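Local coordinates for lipid-transfer protein (PDB 6OK1), which is a lipid-transfer protein of the thiolase fold whose precise biochemical role is not established, at residues A[242-254]-A[269-281]. Residues are numbered along the deposited sequence; the frame is centred on the assembly and turned at random.
Sequences IWGAAQGSGYDQH and EMGLVGQQLYAQS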
loop_
_atom_site.group_PDB
_atom_site.type_symbol
_atom_site.label_atom_id
_atom_site.label_comp_id
_atom_site.label_asym_id
_atom_site.label_seq_id
_atom_site.Cartn_x
_atom_site.Cartn_y
_atom_site.Cartn_z
ATOM N N ILE A 242 6.040 -19.582 12.459
ATOM C CA ILE A 242 4.897 -18.685 12.469
ATOM C C ILE A 242 3.672 -19.568 12.709
ATOM O O ILE A 242 3.026 -20.056 11.778
ATOM C CB ILE A 242 4.818 -17.870 11.181
ATOM C CG1 ILE A 242 6.087 -17.014 11.054
ATOM C CG2 ILE A 242 3.622 -16.980 11.199
ATOM C CD1 ILE A 242 6.376 -16.541 9.625
ATOM N N TRP A 243 3.346 -19.751 13.989
ATOM C CA TRP A 243 2.196 -20.554 14.396
ATOM C C TRP A 243 0.886 -19.790 14.340
ATOM O O TRP A 243 -0.175 -20.398 14.142
ATOM C CB TRP A 243 2.387 -21.083 15.808
ATOM C CG TRP A 243 3.250 -22.292 15.810
ATOM C CD1 TRP A 243 4.461 -22.426 16.392
ATOM C CD2 TRP A 243 2.978 -23.539 15.142
ATOM N NE1 TRP A 243 4.965 -23.700 16.173
ATOM C CE2 TRP A 243 4.073 -24.397 15.401
ATOM C CE3 TRP A 243 1.916 -24.016 14.375
ATOM C CZ2 TRP A 243 4.136 -25.688 14.907
ATOM C CZ3 TRP A 243 1.978 -25.318 13.889
ATOM C CH2 TRP A 243 3.085 -26.130 14.152
ATOM N N GLY A 244 0.937 -18.482 14.537
ATOM C CA GLY A 244 -0.210 -17.637 14.321
ATOM C C GLY A 244 0.218 -16.365 13.628
ATOM O O GLY A 244 1.289 -15.815 13.910
ATOM N N ALA A 245 -0.618 -15.911 12.711
ATOM C CA ALA A 245 -0.394 -14.644 12.013
ATOM C C ALA A 245 -1.751 -14.137 11.590
ATOM O O ALA A 245 -2.459 -14.834 10.860
ATOM C CB ALA A 245 0.516 -14.836 10.800
ATOM N N ALA A 246 -2.118 -12.936 12.037
ATOM C CA ALA A 246 -3.487 -12.483 11.885
ATOM C C ALA A 246 -3.523 -10.970 11.742
ATOM O O ALA A 246 -2.678 -10.256 12.312
ATOM C CB ALA A 246 -4.339 -12.890 13.098
ATOM N N GLN A 247 -4.538 -10.502 11.015
ATOM C CA GLN A 247 -4.924 -9.095 10.911
ATOM C C GLN A 247 -6.276 -8.900 11.570
ATOM O O GLN A 247 -7.074 -9.828 11.668
ATOM C CB GLN A 247 -5.056 -8.637 9.461
ATOM C CG GLN A 247 -3.761 -8.520 8.720
ATOM C CD GLN A 247 -3.965 -7.940 7.328
ATOM O OE1 GLN A 247 -4.531 -8.579 6.431
ATOM N NE2 GLN A 247 -3.530 -6.707 7.144
ATOM N N GLY A 248 -6.552 -7.668 11.967
ATOM C CA GLY A 248 -7.839 -7.362 12.545
ATOM C C GLY A 248 -8.205 -5.906 12.422
ATOM O O GLY A 248 -7.419 -5.020 12.770
ATOM N N SER A 249 -9.416 -5.666 11.945
ATOM C CA SER A 249 -10.018 -4.343 11.915
ATOM C C SER A 249 -11.430 -4.499 12.440
ATOM O O SER A 249 -12.132 -5.433 12.050
ATOM C CB SER A 249 -9.994 -3.787 10.495
ATOM O OG SER A 249 -10.531 -2.473 10.427
ATOM N N GLY A 250 -11.830 -3.615 13.367
ATOM C CA GLY A 250 -13.067 -3.811 14.092
ATOM C C GLY A 250 -14.239 -3.111 13.465
ATOM O O GLY A 250 -14.134 -2.390 12.474
ATOM N N TYR A 251 -15.406 -3.383 14.034
ATOM C CA TYR A 251 -16.599 -2.641 13.670
ATOM C C TYR A 251 -16.364 -1.149 13.867
ATOM O O TYR A 251 -15.785 -0.731 14.872
ATOM C CB TYR A 251 -17.767 -3.111 14.533
ATOM C CG TYR A 251 -19.009 -2.299 14.344
ATOM C CD1 TYR A 251 -19.799 -2.474 13.220
ATOM C CD2 TYR A 251 -19.395 -1.350 15.276
ATOM C CE1 TYR A 251 -20.935 -1.731 13.024
ATOM C CE2 TYR A 251 -20.542 -0.605 15.093
ATOM C CZ TYR A 251 -21.303 -0.800 13.961
ATOM O OH TYR A 251 -22.450 -0.070 13.762
ATOM N N ASP A 252 -16.815 -0.346 12.904
ATOM C CA ASP A 252 -16.628 1.100 12.931
ATOM C C ASP A 252 -15.191 1.485 13.288
ATOM O O ASP A 252 -14.926 2.243 14.213
ATOM C CB ASP A 252 -17.613 1.751 13.906
ATOM C CG ASP A 252 -17.741 3.221 13.676
ATOM O OD1 ASP A 252 -17.514 3.619 12.521
ATOM O OD2 ASP A 252 -18.073 3.973 14.628
ATOM N N GLN A 253 -14.250 0.946 12.517
ATOM C CA GLN A 253 -12.845 1.242 12.702
ATOM C C GLN A 253 -12.467 2.565 12.047
ATOM O O GLN A 253 -12.803 2.812 10.881
ATOM C CB GLN A 253 -12.018 0.125 12.096
ATOM C CG GLN A 253 -10.538 0.272 12.372
ATOM C CD GLN A 253 -10.154 -0.125 13.772
ATOM O OE1 GLN A 253 -10.505 -1.198 14.243
ATOM N NE2 GLN A 253 -9.379 0.752 14.443
ATOM N N HIS A 254 -11.740 3.408 12.793
ATOM C CA HIS A 254 -11.132 4.638 12.283
ATOM C C HIS A 254 -9.622 4.556 12.485
ATOM O O HIS A 254 -9.112 3.670 13.162
ATOM C CB HIS A 254 -11.735 5.873 12.982
ATOM C CG HIS A 254 -13.198 6.024 12.746
ATOM N ND1 HIS A 254 -13.729 6.956 11.883
ATOM C CD2 HIS A 254 -14.247 5.315 13.217
ATOM C CE1 HIS A 254 -15.044 6.828 11.845
ATOM N NE2 HIS A 254 -15.385 5.833 12.649
ATOM N N GLU A 269 -10.370 -4.700 17.721
ATOM C CA GLU A 269 -9.615 -5.234 16.600
ATOM C C GLU A 269 -8.423 -6.063 17.068
ATOM O O GLU A 269 -8.020 -7.011 16.375
ATOM C CB GLU A 269 -9.199 -4.080 15.668
ATOM C CG GLU A 269 -8.330 -2.982 16.290
ATOM C CD GLU A 269 -9.083 -1.828 16.944
ATOM O OE1 GLU A 269 -10.248 -2.003 17.380
ATOM O OE2 GLU A 269 -8.506 -0.691 17.020
ATOM N N MET A 270 -7.870 -5.772 18.252
ATOM C CA MET A 270 -6.829 -6.634 18.795
ATOM C C MET A 270 -7.421 -7.907 19.381
ATOM O O MET A 270 -6.785 -8.962 19.309
ATOM C CB MET A 270 -6.004 -5.897 19.868
ATOM C CG MET A 270 -4.703 -6.613 20.257
ATOM S SD MET A 270 -3.543 -6.675 18.859
ATOM C CE MET A 270 -2.949 -4.972 18.807
ATOM N N GLY A 271 -8.629 -7.841 19.937
ATOM C CA GLY A 271 -9.309 -9.066 20.325
ATOM C C GLY A 271 -9.507 -10.001 19.148
ATOM O O GLY A 271 -9.350 -11.221 19.276
ATOM N N LEU A 272 -9.831 -9.438 17.982
ATOM C CA LEU A 272 -10.046 -10.239 16.782
ATOM C C LEU A 272 -8.743 -10.861 16.302
ATOM O O LEU A 272 -8.721 -12.023 15.880
ATOM C CB LEU A 272 -10.666 -9.347 15.702
ATOM C CG LEU A 272 -10.798 -9.918 14.308
ATOM C CD1 LEU A 272 -11.707 -11.106 14.359
ATOM C CD2 LEU A 272 -11.406 -8.823 13.424
ATOM N N VAL A 273 -7.644 -10.096 16.336
ATOM C CA VAL A 273 -6.322 -10.681 16.096
ATOM C C VAL A 273 -6.068 -11.847 17.033
ATOM O O VAL A 273 -5.682 -12.940 16.605
ATOM C CB VAL A 273 -5.233 -9.608 16.265
ATOM C CG1 VAL A 273 -3.864 -10.222 16.406
ATOM C CG2 VAL A 273 -5.290 -8.657 15.068
ATOM N N GLY A 274 -6.271 -11.634 18.328
ATOM C CA GLY A 274 -5.935 -12.682 19.287
ATOM C C GLY A 274 -6.745 -13.950 19.083
ATOM O O GLY A 274 -6.218 -15.063 19.199
ATOM N N GLN A 275 -8.042 -13.804 18.805
ATOM C CA GLN A 275 -8.884 -14.972 18.570
ATOM C C GLN A 275 -8.323 -15.831 17.444
ATOM O O GLN A 275 -8.275 -17.069 17.552
ATOM C CB GLN A 275 -10.308 -14.527 18.243
ATOM C CG GLN A 275 -11.028 -13.901 19.415
ATOM C CD GLN A 275 -12.255 -13.098 18.996
ATOM O OE1 GLN A 275 -12.723 -13.192 17.854
ATOM N NE2 GLN A 275 -12.774 -12.297 19.923
ATOM N N GLN A 276 -7.875 -15.189 16.361
ATOM C CA GLN A 276 -7.312 -15.920 15.243
ATOM C C GLN A 276 -5.981 -16.557 15.618
ATOM O O GLN A 276 -5.699 -17.693 15.217
ATOM C CB GLN A 276 -7.134 -14.991 14.043
ATOM C CG GLN A 276 -8.413 -14.505 13.478
ATOM C CD GLN A 276 -8.159 -13.409 12.482
ATOM O OE1 GLN A 276 -7.892 -13.679 11.319
ATOM N NE2 GLN A 276 -8.177 -12.171 12.946
ATOM N N LEU A 277 -5.125 -15.821 16.337
ATOM C CA LEU A 277 -3.825 -16.368 16.723
ATOM C C LEU A 277 -3.993 -17.633 17.535
ATOM O O LEU A 277 -3.272 -18.614 17.326
ATOM C CB LEU A 277 -3.031 -15.377 17.542
ATOM C CG LEU A 277 -2.665 -14.092 16.825
ATOM C CD1 LEU A 277 -1.931 -13.156 17.790
ATOM C CD2 LEU A 277 -1.795 -14.417 15.629
ATOM N N TYR A 278 -4.895 -17.611 18.508
ATOM C CA TYR A 278 -5.088 -18.801 19.339
ATOM C C TYR A 278 -5.731 -19.939 18.552
ATOM O O TYR A 278 -5.373 -21.113 18.736
ATOM C CB TYR A 278 -5.927 -18.448 20.562
ATOM C CG TYR A 278 -5.238 -17.512 21.504
ATOM C CD1 TYR A 278 -3.930 -17.749 21.924
ATOM C CD2 TYR A 278 -5.878 -16.362 21.956
ATOM C CE1 TYR A 278 -3.281 -16.888 22.770
ATOM C CE2 TYR A 278 -5.230 -15.488 22.822
ATOM C CZ TYR A 278 -3.933 -15.762 23.224
ATOM O OH TYR A 278 -3.260 -14.924 24.072
ATOM N N ALA A 279 -6.700 -19.632 17.694
ATOM C CA ALA A 279 -7.327 -20.687 16.909
ATOM C C ALA A 279 -6.344 -21.294 15.911
ATOM O O ALA A 279 -6.336 -22.517 15.697
ATOM C CB ALA A 279 -8.558 -20.148 16.190
ATOM N N GLN A 280 -5.519 -20.461 15.283
ATOM C CA GLN A 280 -4.579 -20.957 14.280
ATOM C C GLN A 280 -3.559 -21.891 14.915
ATOM O O GLN A 280 -3.235 -22.955 14.371
ATOM C CB GLN A 280 -3.844 -19.794 13.615
ATOM C CG GLN A 280 -4.679 -18.994 12.638
ATOM C CD GLN A 280 -3.972 -17.718 12.242
ATOM O OE1 GLN A 280 -2.876 -17.458 12.707
ATOM N NE2 GLN A 280 -4.594 -16.919 11.397
ATOM N N SER A 281 -3.008 -21.470 16.042
ATOM C CA SER A 281 -1.879 -22.132 16.673
ATOM C C SER A 281 -2.284 -23.283 17.570
ATOM O O SER A 281 -1.408 -24.053 17.997
ATOM C CB SER A 281 -1.088 -21.123 17.504
ATOM O OG SER A 281 -1.863 -20.582 18.580
HETATM O O HOH W 1 -6.039 -12.532 9.650
#
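Q280 grips the backbone of A245 with both ends of its amide. Its CB lies 3.8 Å from W243 O; with CG beside the backbone N (chi1 -74°) and the chain extended beyond it, CD comes 3.5 Å from A245 O. OE1, close to G244 CA, accepts from A245 N at 2.7 Å, in the plane of the Q280 amide carbonyl, while NE2 donates to A245 O at 3.0 Å, standing 46° above the plane of the A245 carbonyl. Q91 NE2 of helix 86-98 also donates to A245 O. One turn earlier, Q276 NE2 gives one bond to Q247 O (2.9 Å) and another to L272 O of its own helix. Between these amides, A246 CB packs on Q276 CB at 3.6 Å. L277 CD2 covers G244 C at 3.4 Å and approaches A245 N. Past the strand end, Q253 NE2 donates to E269 OE2 at 3.1 Å, the side chains crossing at about a right angle, and R261 holds both E269 OE1 and Q253 OE1. The helix thus runs nearly antiparallel (152°) to a strand whose W243, G244 and A246 bond to strand 382-388, while glutamine amides serve A245 N, A245 O and Q247 O, and a water on Q276 OE1 meets Q247 N.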